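Local coordinates for fusion protein of Nuclear RNA export factor 2 and Protein panoramix (Drosophila melanogaster, PDB 6IEW) that acts with Panoramix, Piwi and Nxt1 in an ovarian complex that silences transposons cotranscriptionally, binding Panoramix through its TAP-C domain, at residues A[45-48]-A[52-55]; A[30-35]-A[41-46]; A[13-18]-A[24-29]. All blocks are in the same frame, centred on the assembly; numbering follows the deposited sequence.

Contact 1: residues A[45-48]-A[52-55]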
loop_
_atom_site.group_PDB
_atom_site.type_symbol
_atom_site.label_atom_id
_atom_site.label_comp_id
_atom_site.label_asym_id
_atom_site.label_seq_id
_atom_site.Cartn_x
_atom_site.Cartn_y
_atom_site.Cartn_z
ATOM N N ILE A 45 4.694 5.682 1.155
ATOM C CA ILE A 45 4.886 7.037 0.641
ATOM C C ILE A 45 6.336 7.481 0.806
ATOM O O ILE A 45 6.918 8.103 -0.094
ATOM C CB ILE A 45 3.886 7.999 1.306
ATOM C CG1 ILE A 45 2.473 7.676 0.825
ATOM C CG2 ILE A 45 4.251 9.449 1.016
ATOM C CD1 ILE A 45 1.396 8.228 1.713
ATOM N N GLN A 46 6.947 7.154 1.946
ATOM C CA GLN A 46 8.339 7.529 2.170
ATOM C C GLN A 46 9.267 6.782 1.222
ATOM O O GLN A 46 10.137 7.386 0.583
ATOM C CB GLN A 46 8.729 7.265 3.623
ATOM C CG GLN A 46 10.146 7.705 3.950
ATOM C CD GLN A 46 10.324 9.201 3.807
ATOM O OE1 GLN A 46 9.558 9.982 4.371
ATOM N NE2 GLN A 46 11.329 9.609 3.042
ATOM N N LYS A 47 9.099 5.458 1.123
ATOM C CA LYS A 47 9.918 4.676 0.203
ATOM C C LYS A 47 9.756 5.166 -1.229
ATOM O O LYS A 47 10.733 5.235 -1.987
ATOM C CB LYS A 47 9.539 3.199 0.296
ATOM C CG LYS A 47 9.992 2.505 1.567
ATOM C CD LYS A 47 9.372 1.110 1.646
ATOM C CE LYS A 47 9.945 0.278 2.783
ATOM N NZ LYS A 47 11.219 -0.402 2.410
ATOM N N ASN A 48 8.532 5.523 -1.614
ATOM C CA ASN A 48 8.300 6.027 -2.960
ATOM C C ASN A 48 9.093 7.304 -3.208
ATOM O O ASN A 48 9.730 7.460 -4.256
ATOM C CB ASN A 48 6.805 6.263 -3.173
ATOM C CG ASN A 48 6.489 6.737 -4.569
ATOM O OD1 ASN A 48 6.484 5.950 -5.515
ATOM N ND2 ASN A 48 6.220 8.033 -4.709
ATOM N N GLU A 52 12.755 4.062 -3.820
ATOM C CA GLU A 52 12.915 2.672 -3.417
ATOM C C GLU A 52 11.781 1.773 -3.892
ATOM O O GLU A 52 11.791 0.577 -3.589
ATOM C CB GLU A 52 13.085 2.574 -1.895
ATOM C CG GLU A 52 14.448 3.059 -1.413
ATOM C CD GLU A 52 14.478 3.366 0.070
ATOM O OE1 GLU A 52 13.454 3.145 0.750
ATOM O OE2 GLU A 52 15.528 3.837 0.556
ATOM N N ILE A 53 10.817 2.310 -4.637
ATOM C CA ILE A 53 9.724 1.514 -5.193
ATOM C C ILE A 53 9.909 1.422 -6.703
ATOM O O ILE A 53 9.641 2.397 -7.423
ATOM C CB ILE A 53 8.352 2.110 -4.845
ATOM C CG1 ILE A 53 8.207 2.312 -3.333
ATOM C CG2 ILE A 53 7.233 1.207 -5.370
ATOM C CD1 ILE A 53 8.158 1.019 -2.534
ATOM N N PRO A 54 10.357 0.285 -7.230
ATOM C CA PRO A 54 10.548 0.170 -8.679
ATOM C C PRO A 54 9.236 0.322 -9.435
ATOM O O PRO A 54 8.156 0.054 -8.906
ATOM C CB PRO A 54 11.107 -1.248 -8.852
ATOM C CG PRO A 54 11.676 -1.604 -7.510
ATOM C CD PRO A 54 10.785 -0.932 -6.516
ATOM N N ASP A 55 9.348 0.754 -10.696
ATOM C CA ASP A 55 8.190 0.785 -11.585
ATOM C C ASP A 55 7.451 -0.550 -11.580
ATOM O O ASP A 55 6.216 -0.587 -11.554
ATOM C CB ASP A 55 8.631 1.096 -13.017
ATOM C CG ASP A 55 8.822 2.576 -13.281
ATOM O OD1 ASP A 55 8.755 3.386 -12.335
ATOM O OD2 ASP A 55 9.036 2.929 -14.461
HETATM O O HOH W 1 13.549 0.691 1.485
HETATM O O HOH W 2 10.213 5.077 -5.709
#
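Glu52 and Lys47 meet first through their backbones: the amide N of Glu52 donates to Lys47 O at 3.0 Å, with an N-H...O angle of 161°. The bond fastens the loop after helix 37-49 back onto the end of that helix, in the Nxf2 TAP-C part of this engineered fusion. One residue further along, solvent does the same job, since water 2 donates to Asn48 O and accepts from Ile53 N at 3.0 Å. Ile53 seals the junction with carbon: its CG1, held beside the backbone N (chi1 -54°), lies 3.7 Å from Asn48 N, and its CD1 reaches Lys47 CB at 3.8 Å.

The charged ends find their partners elsewhere or through water. Lys47 NZ forms a salt bridge with Glu32 and also donates to water 1 at 2.7 Å. That water in turn donates to Glu52 OE1 in one of the two conformers of Glu52, so this water bridge is doubtful as a permanent feature; NZ and OE1 themselves stay 4.5 Å apart. Asn48 OD1 is bonded by Arg74 of the Panoramix part, which also reaches Ile53 O and Asp55 OD1.

Two consecutive helix-end carbonyls thus obtain donors, one directly from the returning loop and one from water, consistent with a turn held mainly by backbone pairing and Ile53 packing, the attraction between Lys47 and Glu52 being probably secondary.

Contact 2: residues A[30-35]-A[41-46]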
loop_
_atom_site.group_PDB
_atom_site.type_symbol
_atom_site.label_atom_id
_atom_site.label_comp_id
_atom_site.label_asym_id
_atom_site.label_seq_id
_atom_site.Cartn_x
_atom_site.Cartn_y
_atom_site.Cartn_z
ATOM N N VAL A 30 4.383 -4.137 4.387
ATOM C CA VAL A 30 3.519 -4.453 5.522
ATOM C C VAL A 30 4.321 -5.087 6.652
ATOM O O VAL A 30 4.139 -4.750 7.828
ATOM C CB VAL A 30 2.340 -5.334 5.067
ATOM C CG1 VAL A 30 1.604 -5.936 6.262
ATOM C CG2 VAL A 30 1.384 -4.519 4.204
ATOM N N GLU A 31 5.228 -6.008 6.317
ATOM C CA GLU A 31 6.038 -6.635 7.358
ATOM C C GLU A 31 6.987 -5.632 8.004
ATOM O O GLU A 31 7.178 -5.651 9.225
ATOM C CB GLU A 31 6.793 -7.846 6.802
ATOM C CG GLU A 31 5.882 -9.017 6.476
ATOM C CD GLU A 31 6.635 -10.295 6.143
ATOM O OE1 GLU A 31 7.863 -10.238 5.921
ATOM O OE2 GLU A 31 5.989 -11.363 6.112
ATOM N N GLU A 32 7.583 -4.740 7.206
ATOM C CA GLU A 32 8.487 -3.745 7.772
ATOM C C GLU A 32 7.753 -2.785 8.699
ATOM O O GLU A 32 8.341 -2.285 9.666
ATOM C CB GLU A 32 9.214 -2.994 6.653
ATOM C CG GLU A 32 10.295 -2.030 7.139
ATOM C CD GLU A 32 11.009 -1.320 6.000
ATOM O OE1 GLU A 32 11.126 -1.908 4.903
ATOM O OE2 GLU A 32 11.449 -0.169 6.203
ATOM N N ALA A 33 6.475 -2.523 8.432
ATOM C CA ALA A 33 5.660 -1.647 9.262
ATOM C C ALA A 33 4.988 -2.387 10.409
ATOM O O ALA A 33 4.117 -1.819 11.076
ATOM C CB ALA A 33 4.613 -0.929 8.408
ATOM N N ASP A 34 5.374 -3.638 10.644
ATOM C CA ASP A 34 4.827 -4.453 11.728
ATOM C C ASP A 34 3.309 -4.580 11.644
ATOM O O ASP A 34 2.602 -4.491 12.651
ATOM C CB ASP A 34 5.269 -3.969 13.108
ATOM C CG ASP A 34 5.046 -5.023 14.181
ATOM O OD1 ASP A 34 5.112 -6.226 13.847
ATOM O OD2 ASP A 34 4.780 -4.660 15.346
ATOM N N TRP A 35 2.804 -4.786 10.429
ATOM C CA TRP A 35 1.416 -5.172 10.192
ATOM C C TRP A 35 0.413 -4.083 10.539
ATOM O O TRP A 35 -0.777 -4.372 10.713
ATOM C CB TRP A 35 1.074 -6.482 10.907
ATOM C CG TRP A 35 1.894 -7.585 10.391
ATOM C CD1 TRP A 35 3.123 -7.988 10.833
ATOM C CD2 TRP A 35 1.570 -8.412 9.286
ATOM N NE1 TRP A 35 3.575 -9.038 10.069
ATOM C CE2 TRP A 35 2.634 -9.317 9.111
ATOM C CE3 TRP A 35 0.470 -8.487 8.431
ATOM C CZ2 TRP A 35 2.629 -10.281 8.112
ATOM C CZ3 TRP A 35 0.466 -9.434 7.446
ATOM C CH2 TRP A 35 1.535 -10.322 7.289
ATOM N N LEU A 41 1.057 2.463 4.998
ATOM C CA LEU A 41 0.794 3.472 3.978
ATOM C C LEU A 41 1.822 4.593 4.044
ATOM O O LEU A 41 2.357 5.025 3.014
ATOM C CB LEU A 41 -0.624 4.023 4.133
ATOM C CG LEU A 41 -1.744 3.014 3.877
ATOM C CD1 LEU A 41 -3.094 3.631 4.214
ATOM C CD2 LEU A 41 -1.724 2.524 2.437
ATOM N N LYS A 42 2.122 5.071 5.256
ATOM C CA LYS A 42 3.144 6.101 5.410
ATOM C C LYS A 42 4.501 5.607 4.931
ATOM O O LYS A 42 5.265 6.358 4.306
ATOM C CB LYS A 42 3.240 6.535 6.873
ATOM C CG LYS A 42 2.018 7.253 7.401
ATOM C CD LYS A 42 2.230 7.658 8.848
ATOM C CE LYS A 42 1.033 8.420 9.388
ATOM N NZ LYS A 42 1.222 8.784 10.822
ATOM N N LEU A 43 4.829 4.351 5.234
ATOM C CA LEU A 43 6.108 3.796 4.812
ATOM C C LEU A 43 6.190 3.692 3.295
ATOM O O LEU A 43 7.240 3.971 2.704
ATOM C CB LEU A 43 6.316 2.434 5.473
ATOM C CG LEU A 43 7.620 1.717 5.138
ATOM C CD1 LEU A 43 8.824 2.571 5.501
ATOM C CD2 LEU A 43 7.685 0.371 5.842
ATOM N N PHE A 44 5.092 3.298 2.648
ATOM C CA PHE A 44 5.056 3.272 1.188
ATOM C C PHE A 44 5.338 4.651 0.606
ATOM O O PHE A 44 6.127 4.792 -0.336
ATOM C CB PHE A 44 3.696 2.756 0.711
ATOM C CG PHE A 44 3.383 3.105 -0.722
ATOM C CD1 PHE A 44 4.220 2.701 -1.754
ATOM C CD2 PHE A 44 2.246 3.832 -1.034
ATOM C CE1 PHE A 44 3.929 3.030 -3.069
ATOM C CE2 PHE A 44 1.946 4.156 -2.342
ATOM C CZ PHE A 44 2.790 3.761 -3.364
ATOM N N ILE A 45 4.694 5.682 1.155
ATOM C CA ILE A 45 4.886 7.037 0.641
ATOM C C ILE A 45 6.336 7.481 0.806
ATOM O O ILE A 45 6.918 8.103 -0.094
ATOM C CB ILE A 45 3.886 7.999 1.306
ATOM C CG1 ILE A 45 2.473 7.676 0.825
ATOM C CG2 ILE A 45 4.251 9.449 1.016
ATOM C CD1 ILE A 45 1.396 8.228 1.713
ATOM N N GLN A 46 6.947 7.154 1.946
ATOM C CA GLN A 46 8.339 7.529 2.170
ATOM C C GLN A 46 9.267 6.782 1.222
ATOM O O GLN A 46 10.137 7.386 0.583
ATOM C CB GLN A 46 8.729 7.265 3.623
ATOM C CG GLN A 46 10.146 7.705 3.950
ATOM C CD GLN A 46 10.324 9.201 3.807
ATOM O OE1 GLN A 46 9.558 9.982 4.371
ATOM N NE2 GLN A 46 11.329 9.609 3.042
#
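In the UBA-like helical bundle of the Nxf2 TAP-C domain, the C-terminal end of helix 23-32 meets helix 37-49 where Glu32 and Ala33 pack against Leu43. The helix stops there in a Schellman motif: Asp34, at positive phi (57°), is the C-prime residue, Trp35 N donates to Val30 O at 2.9 Å, and Asp34 N donates to Glu31 O. This reversal turns the chain toward helix 37-49, and Val30 CG1 sits 3.5 Å above the plane of the Trp35 ring, offset toward its rim.

One methyl of Leu43 does nearly all the touching. Its CD2 lies against the aliphatic part of Glu32, whose chain is stretched out and crosses Leu43 at about a right angle. CG of Glu32 is opposite the backbone N (chi1 -174°) and the chain continues straight from there, carrying the carboxylate across the end of the leucine; Glu32 CD comes to 3.7 Å from Leu43 CD2, and Glu32 CB to 3.8 Å from the same methyl. The other branch, Leu43 CD1, meets only the carboxylate oxygen OE2 of Glu32, at 3.9 Å. On Ala33 the same CD2 lies 4.2 Å from CB, so the small buried residue and the stem of the glutamate share a single methyl between them. Ala33 CB also touches Ala40, nearer the start of the neighbouring helix.

The result is a small, largely apolar join of 131 Å², with a carboxylate at its edge. While the Glu32 carbons pack on leucine, its OE1 forms a salt bridge with Lys47 NZ, which would favour the extended chain and fix the carboxylate at the edge of the leucine.

Contact 3: residues A[13-18]-A[24-29]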
loop_
_atom_site.group_PDB
_atom_site.type_symbol
_atom_site.label_atom_id
_atom_site.label_comp_id
_atom_site.label_asym_id
_atom_site.label_seq_id
_atom_site.Cartn_x
_atom_site.Cartn_y
_atom_site.Cartn_z
ATOM N N LEU A 13 -3.988 -7.694 2.072
ATOM C CA LEU A 13 -4.909 -7.264 1.022
ATOM C C LEU A 13 -5.449 -5.858 1.268
ATOM O O LEU A 13 -5.680 -5.110 0.314
ATOM C CB LEU A 13 -6.053 -8.266 0.856
ATOM C CG LEU A 13 -5.759 -9.567 0.109
ATOM C CD1 LEU A 13 -7.051 -10.186 -0.405
ATOM C CD2 LEU A 13 -4.794 -9.308 -1.032
ATOM N N LEU A 14 -5.692 -5.493 2.528
ATOM C CA LEU A 14 -6.071 -4.122 2.867
ATOM C C LEU A 14 -5.097 -3.130 2.244
ATOM O O LEU A 14 -5.497 -2.163 1.583
ATOM C CB LEU A 14 -6.016 -3.981 4.387
ATOM C CG LEU A 14 -7.074 -3.347 5.282
ATOM C CD1 LEU A 14 -8.468 -3.440 4.689
ATOM C CD2 LEU A 14 -7.000 -4.064 6.624
ATOM N N PHE A 15 -3.804 -3.376 2.433
ATOM C CA PHE A 15 -2.777 -2.488 1.906
ATOM C C PHE A 15 -2.646 -2.636 0.398
ATOM O O PHE A 15 -2.482 -1.639 -0.320
ATOM C CB PHE A 15 -1.457 -2.807 2.609
ATOM C CG PHE A 15 -0.272 -2.073 2.061
ATOM C CD1 PHE A 15 0.083 -0.832 2.564
ATOM C CD2 PHE A 15 0.510 -2.641 1.067
ATOM C CE1 PHE A 15 1.185 -0.161 2.071
ATOM C CE2 PHE A 15 1.617 -1.974 0.567
ATOM C CZ PHE A 15 1.952 -0.732 1.071
ATOM N N GLN A 16 -2.712 -3.875 -0.100
ATOM C CA GLN A 16 -2.607 -4.096 -1.537
ATOM C C GLN A 16 -3.730 -3.394 -2.290
ATOM O O GLN A 16 -3.505 -2.829 -3.367
ATOM C CB GLN A 16 -2.601 -5.596 -1.853
ATOM C CG GLN A 16 -2.420 -5.894 -3.342
ATOM C CD GLN A 16 -2.144 -7.359 -3.642
ATOM O OE1 GLN A 16 -2.953 -8.231 -3.342
ATOM N NE2 GLN A 16 -0.997 -7.628 -4.254
ATOM N N GLU A 17 -4.947 -3.416 -1.738
ATOM C CA GLU A 17 -6.079 -2.801 -2.424
ATOM C C GLU A 17 -5.902 -1.291 -2.534
ATOM O O GLU A 17 -6.222 -0.696 -3.568
ATOM C CB GLU A 17 -7.380 -3.146 -1.696
ATOM C CG GLU A 17 -8.652 -2.752 -2.443
ATOM C CD GLU A 17 -9.027 -1.291 -2.256
ATOM O OE1 GLU A 17 -8.641 -0.699 -1.225
ATOM O OE2 GLU A 17 -9.708 -0.733 -3.144
ATOM N N VAL A 18 -5.396 -0.658 -1.476
ATOM C CA VAL A 18 -5.210 0.792 -1.495
ATOM C C VAL A 18 -4.133 1.183 -2.496
ATOM O O VAL A 18 -4.319 2.098 -3.307
ATOM C CB VAL A 18 -4.885 1.311 -0.083
ATOM C CG1 VAL A 18 -4.489 2.788 -0.135
ATOM C CG2 VAL A 18 -6.068 1.089 0.845
ATOM N N THR A 24 4.676 -8.876 -3.915
ATOM C CA THR A 24 6.063 -8.847 -3.459
ATOM C C THR A 24 6.342 -7.616 -2.607
ATOM O O THR A 24 6.988 -7.708 -1.553
ATOM C CB THR A 24 6.996 -8.866 -4.668
ATOM O OG1 THR A 24 6.579 -9.893 -5.570
ATOM C CG2 THR A 24 8.431 -9.123 -4.234
ATOM N N TRP A 25 5.873 -6.447 -3.051
ATOM C CA TRP A 25 6.120 -5.244 -2.265
ATOM C C TRP A 25 5.103 -5.058 -1.152
ATOM O O TRP A 25 5.404 -4.393 -0.155
ATOM C CB TRP A 25 6.243 -4.006 -3.158
ATOM C CG TRP A 25 7.670 -3.743 -3.491
ATOM C CD1 TRP A 25 8.527 -2.907 -2.832
ATOM C CD2 TRP A 25 8.432 -4.368 -4.526
ATOM N NE1 TRP A 25 9.773 -2.960 -3.410
ATOM C CE2 TRP A 25 9.741 -3.852 -4.451
ATOM C CE3 TRP A 25 8.132 -5.307 -5.517
ATOM C CZ2 TRP A 25 10.745 -4.239 -5.330
ATOM C CZ3 TRP A 25 9.131 -5.695 -6.388
ATOM C CH2 TRP A 25 10.421 -5.163 -6.290
ATOM N N VAL A 26 3.909 -5.638 -1.300
ATOM C CA VAL A 26 2.950 -5.658 -0.200
ATOM C C VAL A 26 3.554 -6.357 1.010
ATOM O O VAL A 26 3.531 -5.833 2.130
ATOM C CB VAL A 26 1.634 -6.316 -0.653
ATOM C CG1 VAL A 26 0.688 -6.500 0.526
ATOM C CG2 VAL A 26 0.986 -5.488 -1.747
ATOM N N THR A 27 4.134 -7.542 0.799
ATOM C CA THR A 27 4.774 -8.260 1.898
ATOM C C THR A 27 5.901 -7.439 2.509
ATOM O O THR A 27 5.994 -7.304 3.733
ATOM C CB THR A 27 5.326 -9.591 1.395
ATOM O OG1 THR A 27 4.259 -10.396 0.887
ATOM C CG2 THR A 27 6.039 -10.340 2.521
ATOM N N SER A 28 6.764 -6.875 1.662
ATOM C CA SER A 28 7.919 -6.129 2.148
ATOM C C SER A 28 7.499 -4.961 3.035
ATOM O O SER A 28 8.007 -4.791 4.150
ATOM C CB SER A 28 8.735 -5.632 0.954
ATOM O OG SER A 28 9.767 -4.759 1.370
ATOM N N ILE A 29 6.554 -4.153 2.560
ATOM C CA ILE A 29 6.196 -2.933 3.274
ATOM C C ILE A 29 5.364 -3.241 4.512
ATOM O O ILE A 29 5.601 -2.677 5.588
ATOM C CB ILE A 29 5.496 -1.951 2.321
ATOM C CG1 ILE A 29 6.465 -1.528 1.212
ATOM C CG2 ILE A 29 4.978 -0.733 3.087
ATOM C CD1 ILE A 29 5.809 -0.765 0.079
#
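Phe15 and Gln16 both pack on Val26, joining the first two helices of the UBA-like bundle in the Nxf2 TAP-C domain. The short segments run at 123° to each other, with 9.6 Å between their axes, and the backbones come nearest at Gln16 and Val26.

Each branch of Val26 has its own nearest neighbour. CG1 approaches the Phe15 ring obliquely, 3.9 Å from Phe15 CD2, the two side chains sliding past each other in opposite directions. CG2 faces Gln16, whose extended chain crosses the valine at about a right angle, so that Val26 CG2 touches it from Gln16 CB, 3.6 Å away, to NE2. That course takes the amide on to Leu21, whose carbonyl O is hydrogen-bonded by Gln16 NE2, so a polar end is satisfied beside a buried methyl.

The phenyl group, directed into the bundle by a CG anti to the backbone N (chi1 174°), reaches on to Ile29; the two side chains cross at about a right angle, and Ile29 CG2 comes at the ring obliquely. Leu41 and Ala40 of helix 37-49 also touch this ring, bringing all three helices together around Phe15. At the far end of the ring, Phe15 CZ stands 3.6 Å from Ile29 CG2.

Overall arrangement
The three contacts follow the chain through one small domain. Contact 3 joins its first two helices, contact 2 the second and third, and contact 1 folds the loop after the third helix back on it. Contacts 2 and 3 have centres about 9 Å apart and share helix 23-32: Val30 CG2 lies 3.6 Å from Phe15 CG. Contacts 1 and 2, about 11 Å apart between centres, share Ile45 and Gln46 and are linked by Lys47 NZ and Glu32 OE1 at 2.9 Å. Contacts 1 and 3 meet at Pro54 and Trp25. Helix 70-93, from the Nxf2-interacting region of Panoramix tethered in this fusion, packs on Leu41, Ile45 and Asn48 of the TAP-C domain, which mediates Panoramix binding.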